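Local coordinates for protein Fe(2+) transporter FeoB (Escherichia coli, PDB 3I8S) that uses a GTP-binding cytosolic domain, the part described here, to drive ferrous iron uptake, probably by coupling nucleotide binding to channel opening, at residues 77-82 with 216-221; 105-110 with 201-206; 144-149 with 156-161. All blocks are in the same frame, centred on the assembly; numbering follows the deposited sequence. Where two conformers were deposited one is given.

Contact 1: 77-82 with 216-221; sequences ACHYIL and RAYAGE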
ATOM      1  N   ALA A  77       8.306  -6.058  -3.289  1.00 24.64           N
ATOM      2  CA  ALA A  77       7.123  -5.256  -3.355  1.00 24.97           C
ATOM      3  C   ALA A  77       7.489  -3.787  -3.229  1.00 24.60           C
ATOM      4  O   ALA A  77       7.102  -2.985  -4.077  1.00 24.74           O
ATOM      5  CB  ALA A  77       6.145  -5.673  -2.239  1.00 25.05           C
ATOM      6  N   CYS A  78       8.220  -3.426  -2.190  1.00 24.86           N
ATOM      7  CA  CYS A  78       8.653  -2.064  -1.981  1.00 23.78           C
ATOM      8  C   CYS A  78       9.471  -1.477  -3.169  1.00 23.47           C
ATOM      9  O   CYS A  78       9.262  -0.368  -3.618  1.00 23.19           O
ATOM     10  CB  CYS A  78       9.499  -2.029  -0.715  1.00 25.45           C
ATOM     11  SG  CYS A  78       9.937  -0.404  -0.211  1.00 28.83           S
ATOM     12  N   HIS A  79      10.403  -2.260  -3.673  1.00 22.36           N
ATOM     13  CA  HIS A  79      11.257  -1.798  -4.733  1.00 21.39           C
ATOM     14  C   HIS A  79      10.406  -1.514  -5.988  1.00 21.52           C
ATOM     15  O   HIS A  79      10.574  -0.500  -6.640  1.00 22.26           O
ATOM     16  CB  HIS A  79      12.298  -2.869  -5.012  1.00 20.91           C
ATOM     17  CG  HIS A  79      13.136  -2.594  -6.211  1.00 19.89           C
ATOM     18  ND1 HIS A  79      12.802  -3.046  -7.465  1.00 22.26           N
ATOM     19  CD2 HIS A  79      14.248  -1.853  -6.364  1.00 22.47           C
ATOM     20  CE1 HIS A  79      13.708  -2.647  -8.329  1.00 22.09           C
ATOM     21  NE2 HIS A  79      14.601  -1.924  -7.687  1.00 21.56           N
ATOM     22  N   TYR A  80       9.479  -2.396  -6.313  1.00 21.49           N
ATOM     23  CA  TYR A  80       8.599  -2.138  -7.470  1.00 22.03           C
ATOM     24  C   TYR A  80       7.774  -0.873  -7.291  1.00 21.95           C
ATOM     25  O   TYR A  80       7.690  -0.009  -8.155  1.00 21.50           O
ATOM     26  CB  TYR A  80       7.647  -3.296  -7.678  1.00 22.70           C
ATOM     27  CG  TYR A  80       6.824  -3.128  -8.928  1.00 22.63           C
ATOM     28  CD1 TYR A  80       7.365  -3.430 -10.175  1.00 24.68           C
ATOM     29  CD2 TYR A  80       5.530  -2.640  -8.854  1.00 24.65           C
ATOM     30  CE1 TYR A  80       6.602  -3.241 -11.343  1.00 25.72           C
ATOM     31  CE2 TYR A  80       4.755  -2.455  -9.991  1.00 24.12           C
ATOM     32  CZ  TYR A  80       5.294  -2.795 -11.229  1.00 26.09           C
ATOM     33  OH  TYR A  80       4.536  -2.545 -12.380  1.00 28.26           O
ATOM     34  N   ILE A  81       7.213  -0.741  -6.114  1.00 23.52           N
ATOM     35  CA  ILE A  81       6.296   0.365  -5.838  0.50 23.61           C
ATOM     36  C   ILE A  81       7.077   1.699  -5.959  1.00 24.01           C
ATOM     37  O   ILE A  81       6.585   2.661  -6.559  1.00 24.73           O
ATOM     38  CB  ILE A  81       5.537   0.097  -4.471  0.50 24.08           C
ATOM     39  CG1 ILE A  81       4.792  -1.284  -4.465  0.50 23.81           C
ATOM     40  CG2 ILE A  81       4.587   1.233  -4.086  0.50 23.97           C
ATOM     41  CD1 ILE A  81       3.425  -1.346  -5.127  0.50 28.49           C
ATOM     42  N   LEU A  82       8.336   1.746  -5.478  1.00 22.97           N
ATOM     43  CA  LEU A  82       9.184   2.950  -5.562  0.50 22.66           C
ATOM     44  C   LEU A  82       9.789   3.192  -6.949  1.00 21.99           C
ATOM     45  O   LEU A  82      10.334   4.242  -7.220  1.00 22.52           O
ATOM     46  CB  LEU A  82      10.335   2.882  -4.560  0.50 23.11           C
ATOM     47  CG  LEU A  82      10.050   2.975  -3.063  0.50 24.12           C
ATOM     48  CD1 LEU A  82       9.130   1.902  -2.582  0.50 24.24           C
ATOM     49  CD2 LEU A  82      11.369   2.928  -2.309  0.50 21.97           C
ATOM     50  N   ARG A 216      17.384   3.473   3.427  1.00 22.76           N
ATOM     51  CA  ARG A 216      18.584   4.306   3.393  1.00 23.80           C
ATOM     52  C   ARG A 216      19.223   4.331   2.045  1.00 23.00           C
ATOM     53  O   ARG A 216      19.805   5.334   1.655  1.00 23.31           O
ATOM     54  CB  ARG A 216      19.627   3.800   4.369  1.00 24.08           C
ATOM     55  CG  ARG A 216      19.184   3.916   5.776  1.00 25.32           C
ATOM     56  CD  ARG A 216      20.351   3.666   6.750  1.00 27.65           C
ATOM     57  NE  ARG A 216      19.842   3.217   8.055  1.00 29.68           N
ATOM     58  CZ  ARG A 216      20.606   2.963   9.117  1.00 32.76           C
ATOM     59  NH1 ARG A 216      21.929   3.101   9.046  1.00 35.21           N
ATOM     60  NH2 ARG A 216      20.042   2.561  10.253  1.00 33.58           N
ATOM     61  N   ALA A 217      19.170   3.185   1.372  1.00 22.94           N
ATOM     62  CA  ALA A 217      19.713   3.003   0.030  1.00 23.18           C
ATOM     63  C   ALA A 217      19.140   3.991  -0.982  1.00 22.94           C
ATOM     64  O   ALA A 217      19.824   4.384  -1.920  1.00 22.32           O
ATOM     65  CB  ALA A 217      19.436   1.532  -0.445  1.00 22.13           C
ATOM     66  N   TYR A 218      17.871   4.347  -0.809  1.00 22.18           N
ATOM     67  CA  TYR A 218      17.207   5.323  -1.685  1.00 23.86           C
ATOM     68  C   TYR A 218      17.542   6.787  -1.405  1.00 25.00           C
ATOM     69  O   TYR A 218      17.409   7.639  -2.297  1.00 25.65           O
ATOM     70  CB  TYR A 218      15.709   5.152  -1.600  1.00 22.60           C
ATOM     71  CG  TYR A 218      15.200   3.909  -2.250  1.00 22.04           C
ATOM     72  CD1 TYR A 218      15.175   2.688  -1.570  1.00 21.68           C
ATOM     73  CD2 TYR A 218      14.707   3.955  -3.547  1.00 20.54           C
ATOM     74  CE1 TYR A 218      14.680   1.528  -2.209  1.00 20.01           C
ATOM     75  CE2 TYR A 218      14.245   2.848  -4.175  1.00 22.73           C
ATOM     76  CZ  TYR A 218      14.193   1.635  -3.506  1.00 22.57           C
ATOM     77  OH  TYR A 218      13.704   0.555  -4.236  1.00 22.80           O
ATOM     78  N   ALA A 219      18.039   7.035  -0.193  1.00 25.21           N
ATOM     79  CA  ALA A 219      18.032   8.340   0.436  1.00 25.53           C
ATOM     80  C   ALA A 219      19.298   9.128   0.151  1.00 25.40           C
ATOM     81  O   ALA A 219      19.434  10.282   0.568  1.00 25.48           O
ATOM     82  CB  ALA A 219      17.849   8.166   1.944  1.00 25.46           C
ATOM     83  N   GLY A 220      20.235   8.512  -0.570  1.00 26.13           N
ATOM     84  CA  GLY A 220      21.437   9.195  -0.965  1.00 27.22           C
ATOM     85  C   GLY A 220      22.143   9.786   0.231  1.00 27.33           C
ATOM     86  O   GLY A 220      22.383   9.080   1.204  1.00 28.85           O
ATOM     87  N   GLU A 221      22.417  11.088   0.169  1.00 27.77           N
ATOM     88  CA  GLU A 221      23.190  11.803   1.200  1.00 28.32           C
ATOM     89  C   GLU A 221      22.507  11.891   2.570  1.00 28.03           C
ATOM     90  O   GLU A 221      23.172  12.113   3.582  1.00 26.37           O
ATOM     91  CB  GLU A 221      23.493  13.226   0.722  1.00 29.69           C
ATOM     92  CG  GLU A 221      24.389  13.310  -0.542  1.00 32.34           C
ATOM     93  CD  GLU A 221      25.868  13.375  -0.247  1.00 37.02           C
ATOM     94  OE1 GLU A 221      26.246  13.427   0.952  1.00 40.56           O
ATOM     95  OE2 GLU A 221      26.660  13.396  -1.225  1.00 39.08           O
TER
HETATM   96  O   HOH W   1      12.756   1.254  -6.777  1.00 16.54           O
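Leu-82 presents a methyl to the ring of Tyr-218 in a CH-pi contact at the surface where the G domain faces the helical domain of FeoB. Leu-82 belongs to helix 72-83, which follows residues 56-59, predicted to bind GTP; Tyr-218 comes from the 213-218 region, where the helix is weakly bonded. In the Leu-82 conformer described, one of two modelled, CD2 lies over the ring centre, 3.4 Å from the centroid and 14° off the ring normal. The methyl meets the broad face rather than the rim. It leans slightly to the outer half of the ring, since CZ and CE2 are closer to it than CG and CD1. Tyr-218 has CG anti to its own carbonyl carbon (chi1 -71°), which sends the phenol out from its backbone toward helix 72-83. The ring spans a CA separation of 9.2 Å between Leu-82 and Tyr-218, so the two backbones stay well apart. Leu-204 of helix 198-210 touches both residues, and Tyr-214, four residues before Tyr-218, forms an edge-to-face ring pair with it. One turn before Leu-82, His-79 crosses the phenol at about a right angle, its CD2 3.3 Å from Tyr-218 OH with no direct hydrogen bond between the side chains. With a serine in place of Tyr-218, the Leu-82 methyl would probably lose its aromatic platform and the water beside His-79 would lose its partner across the interface. That water sits in the plane of the tyrosine ring at its edge and over the rim of one imidazole face, donating to His-79 O at 2.8 Å and hydrogen-bonded to Tyr-218 OH at 2.8 Å.

Contact 2: 105-110 with 201-206; sequences TLQLLE and RRWLGL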
ATOM      1  N   THR A 105      -1.988  -1.016   3.348  1.00 21.97           N
ATOM      2  CA  THR A 105      -2.741   0.029   2.706  1.00 21.90           C
ATOM      3  C   THR A 105      -2.263   1.443   3.092  1.00 21.12           C
ATOM      4  O   THR A 105      -2.038   2.300   2.217  1.00 20.63           O
ATOM      5  CB  THR A 105      -4.242  -0.115   3.023  1.00 21.32           C
ATOM      6  OG1 THR A 105      -4.664  -1.495   2.934  1.00 23.08           O
ATOM      7  CG2 THR A 105      -5.027   0.766   2.060  1.00 23.91           C
ATOM      8  N   LEU A 106      -2.119   1.679   4.378  1.00 21.41           N
ATOM      9  CA  LEU A 106      -1.673   2.990   4.856  1.00 23.08           C
ATOM     10  C   LEU A 106      -0.301   3.324   4.325  1.00 22.83           C
ATOM     11  O   LEU A 106      -0.040   4.456   4.009  1.00 22.92           O
ATOM     12  CB  LEU A 106      -1.739   3.141   6.354  1.00 23.72           C
ATOM     13  CG  LEU A 106      -3.031   3.844   6.832  1.00 28.46           C
ATOM     14  CD1 LEU A 106      -4.269   3.192   6.305  1.00 29.53           C
ATOM     15  CD2 LEU A 106      -3.050   3.958   8.396  1.00 26.14           C
ATOM     16  N   GLN A 107       0.599   2.337   4.232  1.00 23.35           N
ATOM     17  CA  GLN A 107       1.924   2.595   3.668  0.50 22.82           C
ATOM     18  C   GLN A 107       1.824   3.051   2.222  1.00 22.30           C
ATOM     19  O   GLN A 107       2.510   3.989   1.827  1.00 23.17           O
ATOM     20  CB  GLN A 107       2.839   1.365   3.776  0.50 23.00           C
ATOM     21  CG  GLN A 107       3.109   0.921   5.210  0.50 22.10           C
ATOM     22  CD  GLN A 107       4.609   0.751   5.535  0.50 23.76           C
ATOM     23  OE1 GLN A 107       5.213  -0.302   5.269  0.50 21.52           O
ATOM     24  NE2 GLN A 107       5.207   1.795   6.105  0.50 21.07           N
ATOM     25  N   LEU A 108       0.988   2.387   1.430  1.00 22.23           N
ATOM     26  CA  LEU A 108       0.784   2.733   0.016  1.00 22.83           C
ATOM     27  C   LEU A 108       0.239   4.141  -0.111  1.00 22.81           C
ATOM     28  O   LEU A 108       0.725   4.915  -0.917  1.00 21.66           O
ATOM     29  CB  LEU A 108      -0.182   1.792  -0.691  1.00 23.46           C
ATOM     30  CG  LEU A 108       0.204   0.335  -0.653  1.00 26.27           C
ATOM     31  CD1 LEU A 108      -0.928  -0.414  -1.245  1.00 25.17           C
ATOM     32  CD2 LEU A 108       1.510   0.168  -1.408  1.00 25.65           C
ATOM     33  N   LEU A 109      -0.731   4.475   0.732  1.00 23.31           N
ATOM     34  CA  LEU A 109      -1.375   5.796   0.684  1.00 23.62           C
ATOM     35  C   LEU A 109      -0.397   6.911   1.096  1.00 24.26           C
ATOM     36  O   LEU A 109      -0.408   8.007   0.529  1.00 24.91           O
ATOM     37  CB  LEU A 109      -2.619   5.759   1.604  1.00 24.32           C
ATOM     38  CG  LEU A 109      -3.746   4.845   1.105  1.00 22.09           C
ATOM     39  CD1 LEU A 109      -4.866   4.726   2.164  1.00 21.54           C
ATOM     40  CD2 LEU A 109      -4.270   5.339  -0.215  1.00 23.52           C
ATOM     41  N   GLU A 110       0.444   6.629   2.075  1.00 24.94           N
ATOM     42  CA  GLU A 110       1.464   7.583   2.503  1.00 26.57           C
ATOM     43  C   GLU A 110       2.521   7.871   1.422  1.00 27.50           C
ATOM     44  O   GLU A 110       3.071   8.981   1.365  1.00 25.16           O
ATOM     45  CB  GLU A 110       2.151   7.122   3.770  1.00 26.98           C
ATOM     46  CG  GLU A 110       1.313   7.194   4.982  1.00 28.78           C
ATOM     47  CD  GLU A 110       2.150   7.169   6.229  1.00 30.16           C
ATOM     48  OE1 GLU A 110       2.855   6.155   6.488  1.00 38.16           O
ATOM     49  OE2 GLU A 110       2.138   8.182   6.921  1.00 37.49           O
ATOM     50  N   ARG A 201      10.048  11.008  -0.683  1.00 24.45           N
ATOM     51  CA  ARG A 201      11.197  11.418   0.114  1.00 23.86           C
ATOM     52  C   ARG A 201      10.808  11.526   1.593  1.00 21.96           C
ATOM     53  O   ARG A 201      11.516  11.060   2.472  1.00 20.78           O
ATOM     54  CB  ARG A 201      11.770  12.727  -0.430  1.00 23.25           C
ATOM     55  CG  ARG A 201      12.704  12.481  -1.667  1.00 24.79           C
ATOM     56  CD  ARG A 201      13.425  13.720  -2.125  1.00 26.59           C
ATOM     57  NE  ARG A 201      12.567  14.641  -2.850  1.00 28.36           N
ATOM     58  CZ  ARG A 201      12.246  15.870  -2.438  1.00 31.29           C
ATOM     59  NH1 ARG A 201      12.731  16.369  -1.324  1.00 30.59           N
ATOM     60  NH2 ARG A 201      11.454  16.624  -3.185  1.00 31.47           N
ATOM     61  N   ARG A 202       9.662  12.101   1.871  1.00 20.67           N
ATOM     62  CA  ARG A 202       9.212  12.214   3.238  1.00 22.72           C
ATOM     63  C   ARG A 202       8.903  10.849   3.898  1.00 22.00           C
ATOM     64  O   ARG A 202       9.187  10.623   5.070  1.00 21.87           O
ATOM     65  CB  ARG A 202       8.015  13.143   3.304  1.00 22.74           C
ATOM     66  CG  ARG A 202       8.430  14.570   3.003  1.00 24.50           C
ATOM     67  CD  ARG A 202       7.231  15.502   3.070  1.00 26.60           C
ATOM     68  NE  ARG A 202       7.654  16.904   3.064  1.00 28.35           N
ATOM     69  CZ  ARG A 202       6.817  17.931   2.923  1.00 30.37           C
ATOM     70  NH1 ARG A 202       5.527  17.725   2.719  1.00 31.73           N
ATOM     71  NH2 ARG A 202       7.271  19.176   2.962  1.00 31.48           N
ATOM     72  N   TRP A 203       8.306   9.967   3.128  1.00 22.23           N
ATOM     73  CA  TRP A 203       8.022   8.594   3.575  1.00 21.76           C
ATOM     74  C   TRP A 203       9.349   7.890   3.867  1.00 21.09           C
ATOM     75  O   TRP A 203       9.487   7.233   4.884  1.00 20.86           O
ATOM     76  CB  TRP A 203       7.274   7.861   2.487  1.00 22.75           C
ATOM     77  CG  TRP A 203       6.860   6.489   2.869  1.00 22.75           C
ATOM     78  CD1 TRP A 203       5.742   6.130   3.588  1.00 25.87           C
ATOM     79  CD2 TRP A 203       7.550   5.267   2.567  1.00 23.12           C
ATOM     80  NE1 TRP A 203       5.701   4.756   3.746  1.00 26.37           N
ATOM     81  CE2 TRP A 203       6.784   4.204   3.126  1.00 23.84           C
ATOM     82  CE3 TRP A 203       8.746   4.957   1.901  1.00 22.37           C
ATOM     83  CZ2 TRP A 203       7.180   2.862   3.013  1.00 25.56           C
ATOM     84  CZ3 TRP A 203       9.126   3.633   1.801  1.00 23.78           C
ATOM     85  CH2 TRP A 203       8.340   2.606   2.346  1.00 23.69           C
ATOM     86  N   LEU A 204      10.286   8.000   2.949  1.00 20.38           N
ATOM     87  CA  LEU A 204      11.618   7.435   3.155  1.00 20.47           C
ATOM     88  C   LEU A 204      12.277   7.967   4.442  1.00 20.65           C
ATOM     89  O   LEU A 204      12.900   7.202   5.173  1.00 20.52           O
ATOM     90  CB  LEU A 204      12.501   7.671   1.947  1.00 20.55           C
ATOM     91  CG  LEU A 204      12.221   6.844   0.701  1.00 19.00           C
ATOM     92  CD1 LEU A 204      13.025   7.423  -0.467  1.00 20.27           C
ATOM     93  CD2 LEU A 204      12.470   5.324   0.872  1.00 18.97           C
ATOM     94  N   GLY A 205      12.172   9.274   4.676  1.00 19.77           N
ATOM     95  CA  GLY A 205      12.678   9.874   5.906  1.00 21.80           C
ATOM     96  C   GLY A 205      12.148   9.195   7.149  1.00 21.55           C
ATOM     97  O   GLY A 205      12.920   8.862   8.076  1.00 22.01           O
ATOM     98  N   LEU A 206      10.826   9.001   7.183  1.00 21.79           N
ATOM     99  CA  LEU A 206      10.163   8.369   8.336  1.00 22.88           C
ATOM    100  C   LEU A 206      10.572   6.897   8.458  1.00 22.99           C
ATOM    101  O   LEU A 206      10.826   6.409   9.552  1.00 23.86           O
ATOM    102  CB  LEU A 206       8.646   8.492   8.208  1.00 23.58           C
ATOM    103  CG  LEU A 206       7.947   9.695   8.825  1.00 28.10           C
ATOM    104  CD1 LEU A 206       6.441   9.461   8.813  1.00 34.00           C
ATOM    105  CD2 LEU A 206       8.440   9.979  10.263  1.00 28.94           C
TER
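Trp-203 packs against Gln-107 and Glu-110 in a buried helix-to-helix contact that joins helix 98-111 of the G domain to helix 198-210 of the helical domain. No hydrogen bond crosses between the segments; the indole lies between the two helices, and the closest CA pair, Glu-110 with Trp-203, is 6.7 Å apart. With CG anti to the backbone N (chi1 -176°), the Trp-203 ring reaches over to helix 98-111. Its pyrrole corner meets the aliphatic base of Glu-110, CD1 lying 3.7 Å from Glu-110 CB, and the carboxylate plane stands nearly upright to the indole, at 89°. Gln-107 NE2 lies 3.8 Å from both Trp-203 NE1 and Trp-203 CZ2, with the amide tilted 51° to the ring plane in the conformer described, one of two modelled. Gln-107 O is also 3.8 Å from Trp-203 NE1, without a hydrogen bond. In that conformer the amide has partners at both ends: OE1 is hydrogen-bonded to Leu-63 N and Thr-64 OG1, and NE2 to Gln-207 OE1. Glu-110 OE2 likewise has its partner elsewhere, in Tyr-177 OH. Behind helix 98-111, Leu-108 rests on strand 88-94 of the central sheet, while Leu-106 packs on the long helix 240-259; on the far helix, Leu-206 touches helix 179-191.

Contact 3: 144-149 with 156-161; sequences PVIPLV and IEALKL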
ATOM      1  N   PRO A 144     -10.828   4.929  -3.687  1.00 25.58           N
ATOM      2  CA  PRO A 144     -11.953   4.043  -3.911  1.00 25.31           C
ATOM      3  C   PRO A 144     -11.828   2.715  -3.164  1.00 23.95           C
ATOM      4  O   PRO A 144     -10.732   2.140  -3.030  1.00 25.03           O
ATOM      5  CB  PRO A 144     -11.899   3.782  -5.417  1.00 25.65           C
ATOM      6  CG  PRO A 144     -11.071   4.887  -5.998  1.00 26.49           C
ATOM      7  CD  PRO A 144     -10.161   5.314  -4.950  1.00 26.39           C
ATOM      8  N   VAL A 145     -12.945   2.230  -2.677  1.00 24.19           N
ATOM      9  CA  VAL A 145     -13.009   0.923  -2.029  1.00 23.28           C
ATOM     10  C   VAL A 145     -14.104   0.168  -2.753  1.00 23.19           C
ATOM     11  O   VAL A 145     -15.288   0.588  -2.725  1.00 22.22           O
ATOM     12  CB  VAL A 145     -13.303   1.017  -0.503  1.00 24.36           C
ATOM     13  CG1 VAL A 145     -13.561  -0.390   0.117  1.00 23.97           C
ATOM     14  CG2 VAL A 145     -12.132   1.752   0.239  1.00 23.59           C
ATOM     15  N   ILE A 146     -13.704  -0.886  -3.459  1.00 22.78           N
ATOM     16  CA  ILE A 146     -14.601  -1.644  -4.303  1.00 23.70           C
ATOM     17  C   ILE A 146     -14.831  -3.020  -3.680  1.00 23.21           C
ATOM     18  O   ILE A 146     -13.913  -3.819  -3.556  1.00 22.67           O
ATOM     19  CB  ILE A 146     -14.015  -1.827  -5.754  1.00 23.96           C
ATOM     20  CG1 ILE A 146     -13.614  -0.487  -6.357  1.00 24.92           C
ATOM     21  CG2 ILE A 146     -14.966  -2.598  -6.619  1.00 25.44           C
ATOM     22  CD1 ILE A 146     -14.613   0.534  -6.371  1.00 25.81           C
ATOM     23  N   PRO A 147     -16.068  -3.327  -3.338  1.00 24.12           N
ATOM     24  CA  PRO A 147     -16.346  -4.667  -2.786  1.00 24.59           C
ATOM     25  C   PRO A 147     -16.353  -5.755  -3.866  1.00 25.35           C
ATOM     26  O   PRO A 147     -17.095  -5.640  -4.855  1.00 24.01           O
ATOM     27  CB  PRO A 147     -17.714  -4.498  -2.180  1.00 24.60           C
ATOM     28  CG  PRO A 147     -18.353  -3.397  -2.884  1.00 25.14           C
ATOM     29  CD  PRO A 147     -17.275  -2.499  -3.423  1.00 23.92           C
ATOM     30  N   LEU A 148     -15.544  -6.806  -3.679  1.00 24.67           N
ATOM     31  CA  LEU A 148     -15.423  -7.834  -4.698  1.00 26.20           C
ATOM     32  C   LEU A 148     -16.465  -8.903  -4.532  1.00 28.12           C
ATOM     33  O   LEU A 148     -16.225 -10.005  -4.018  1.00 29.27           O
ATOM     34  CB  LEU A 148     -14.017  -8.422  -4.778  1.00 26.46           C
ATOM     35  CG  LEU A 148     -12.887  -7.623  -5.412  1.00 30.69           C
ATOM     36  CD1 LEU A 148     -11.645  -8.560  -5.440  1.00 31.24           C
ATOM     37  CD2 LEU A 148     -13.247  -7.077  -6.791  1.00 33.33           C
ATOM     38  N   VAL A 149     -17.662  -8.536  -4.966  1.00 28.88           N
ATOM     39  CA  VAL A 149     -18.787  -9.378  -4.955  1.00 29.48           C
ATOM     40  C   VAL A 149     -18.550 -10.468  -6.002  1.00 30.55           C
ATOM     41  O   VAL A 149     -18.314 -10.162  -7.202  1.00 29.17           O
ATOM     42  CB  VAL A 149     -20.047  -8.546  -5.280  1.00 29.30           C
ATOM     43  CG1 VAL A 149     -21.212  -9.447  -5.555  1.00 28.50           C
ATOM     44  CG2 VAL A 149     -20.320  -7.576  -4.111  1.00 27.56           C
ATOM     45  N   ILE A 156     -15.735  -7.725 -10.168  1.00 24.51           N
ATOM     46  CA  ILE A 156     -14.780  -7.497 -11.223  1.00 25.01           C
ATOM     47  C   ILE A 156     -15.191  -6.383 -12.162  1.00 24.06           C
ATOM     48  O   ILE A 156     -14.364  -5.539 -12.535  1.00 24.72           O
ATOM     49  CB  ILE A 156     -14.413  -8.794 -11.958  1.00 24.84           C
ATOM     50  CG1 ILE A 156     -13.484  -9.598 -11.031  1.00 26.08           C
ATOM     51  CG2 ILE A 156     -13.704  -8.487 -13.282  1.00 26.04           C
ATOM     52  CD1 ILE A 156     -12.725 -10.669 -11.727  1.00 28.23           C
ATOM     53  N   GLU A 157     -16.458  -6.336 -12.506  1.00 22.82           N
ATOM     54  CA  GLU A 157     -16.951  -5.248 -13.333  1.00 23.91           C
ATOM     55  C   GLU A 157     -16.854  -3.879 -12.653  1.00 23.31           C
ATOM     56  O   GLU A 157     -16.440  -2.924 -13.287  1.00 22.49           O
ATOM     57  CB  GLU A 157     -18.359  -5.550 -13.839  1.00 24.09           C
ATOM     58  CG  GLU A 157     -18.364  -6.752 -14.831  1.00 28.46           C
ATOM     59  CD  GLU A 157     -17.266  -6.636 -15.923  1.00 36.60           C
ATOM     60  OE1 GLU A 157     -17.354  -5.672 -16.740  1.00 41.18           O
ATOM     61  OE2 GLU A 157     -16.285  -7.449 -15.927  1.00 37.57           O
ATOM     62  N   ALA A 158     -17.195  -3.797 -11.364  1.00 23.42           N
ATOM     63  CA  ALA A 158     -17.015  -2.556 -10.584  1.00 22.78           C
ATOM     64  C   ALA A 158     -15.539  -2.142 -10.467  1.00 22.54           C
ATOM     65  O   ALA A 158     -15.200  -0.941 -10.496  1.00 21.74           O
ATOM     66  CB  ALA A 158     -17.648  -2.681  -9.221  1.00 22.19           C
ATOM     67  N   LEU A 159     -14.642  -3.123 -10.333  1.00 22.49           N
ATOM     68  CA  LEU A 159     -13.228  -2.842 -10.288  1.00 22.89           C
ATOM     69  C   LEU A 159     -12.747  -2.232 -11.620  1.00 22.90           C
ATOM     70  O   LEU A 159     -11.965  -1.265 -11.622  1.00 20.33           O
ATOM     71  CB  LEU A 159     -12.438  -4.132  -9.990  1.00 22.06           C
ATOM     72  CG  LEU A 159     -10.913  -4.033  -9.820  1.00 22.39           C
ATOM     73  CD1 LEU A 159     -10.593  -3.009  -8.703  1.00 24.16           C
ATOM     74  CD2 LEU A 159     -10.322  -5.479  -9.558  1.00 23.41           C
ATOM     75  N   LYS A 160     -13.203  -2.805 -12.745  1.00 22.67           N
ATOM     76  CA  LYS A 160     -12.812  -2.283 -14.054  1.00 22.59           C
ATOM     77  C   LYS A 160     -13.336  -0.859 -14.265  1.00 22.35           C
ATOM     78  O   LYS A 160     -12.638  -0.046 -14.824  1.00 23.13           O
ATOM     79  CB  LYS A 160     -13.216  -3.236 -15.183  1.00 23.36           C
ATOM     80  CG  LYS A 160     -12.413  -4.533 -15.211  1.00 23.84           C
ATOM     81  CD  LYS A 160     -12.703  -5.323 -16.421  1.00 25.66           C
ATOM     82  CE  LYS A 160     -11.906  -6.579 -16.523  1.00 24.93           C
ATOM     83  NZ  LYS A 160     -12.119  -7.210 -17.898  1.00 26.28           N
ATOM     84  N   LEU A 161     -14.552  -0.565 -13.828  1.00 22.80           N
ATOM     85  CA  LEU A 161     -15.107   0.805 -13.816  1.00 22.90           C
ATOM     86  C   LEU A 161     -14.159   1.749 -13.060  1.00 21.58           C
ATOM     87  O   LEU A 161     -13.830   2.817 -13.545  1.00 22.57           O
ATOM     88  CB  LEU A 161     -16.467   0.832 -13.119  1.00 22.37           C
ATOM     89  CG  LEU A 161     -17.231   2.162 -12.973  1.00 24.36           C
ATOM     90  CD1 LEU A 161     -17.282   2.929 -14.283  1.00 27.19           C
ATOM     91  CD2 LEU A 161     -18.709   1.960 -12.480  1.00 25.02           C
TER
HETATM   92  O   HOH W   2     -16.631 -10.504  -9.414  1.00 25.35           O
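Ile-146 pushes its CG2 methyl against helix 154-164 at the level of Ala-158 and Leu-159. The small Ala-158 side chain leaves a shallow hollow, and CG2 settles there, 3.7 Å from Ala-158 CB and 3.8 Å from Leu-159 N. The methyl touches the helix backbone as well as a side chain. This branch stands anti to the backbone N of Ile-146, which turns it to the helix while CG1 (chi1 -53°) lies beside that nitrogen. Two residues on, Leu-148 supplies the second bump: its CD2 lies 4.2 Å from Ile-156 N and 4.3 Å from Leu-159 CD2, fitting between the first helical turn at Ile-156 and the Leu-159 side chain. Strand 145-147 is an outermost strand of the G-domain sheet, and helix 154-164 is the one that follows it, so the contact closes the final beta-alpha step of the G domain around the G5 loop. The loop, beginning at about Val-149 of the GTP-binding site, mediates the fast GDP release of FeoB. Leu-148 centres an inverse gamma turn, closed by a weak Val-149 N to Pro-147 O hydrogen bond, as the chain leaves the strand. Its side chain also touches Asn-120, another GTP-binding residue, and Leu-19 on helix 16-24, which meets Leu-159 as well. Ile-156, whose CB points away from the strand, packs on Gln-22 and Leu-23 of that helix. Where the loop meets the helix, Val-149 bonds Gly-155 through the backbone, and a water donates to Val-149 O at 2.8 Å and accepts from Ile-156 N at 3.0 Å.

Contacts 1 and 2 both join the G domain to the helical domain, whereas contact 3 lies wholly within the G domain, across the chain's centre from contact 1 and about 30 Å from it between centres. Contact 2 is the buried one; contacts 1 and 3 lie at the surface, and each includes a bridging water. The first two adjoin: Ile-81 CG2 packs on Leu-108 CD2, and Cys-78 SG approaches Trp-203 CH2. Aromatic rings carry both interdomain contacts, with polar neighbours whose bonds run elsewhere in contact 2, while contact 3 relies on aliphatic side chains packed between strand and helix beside the nucleotide site.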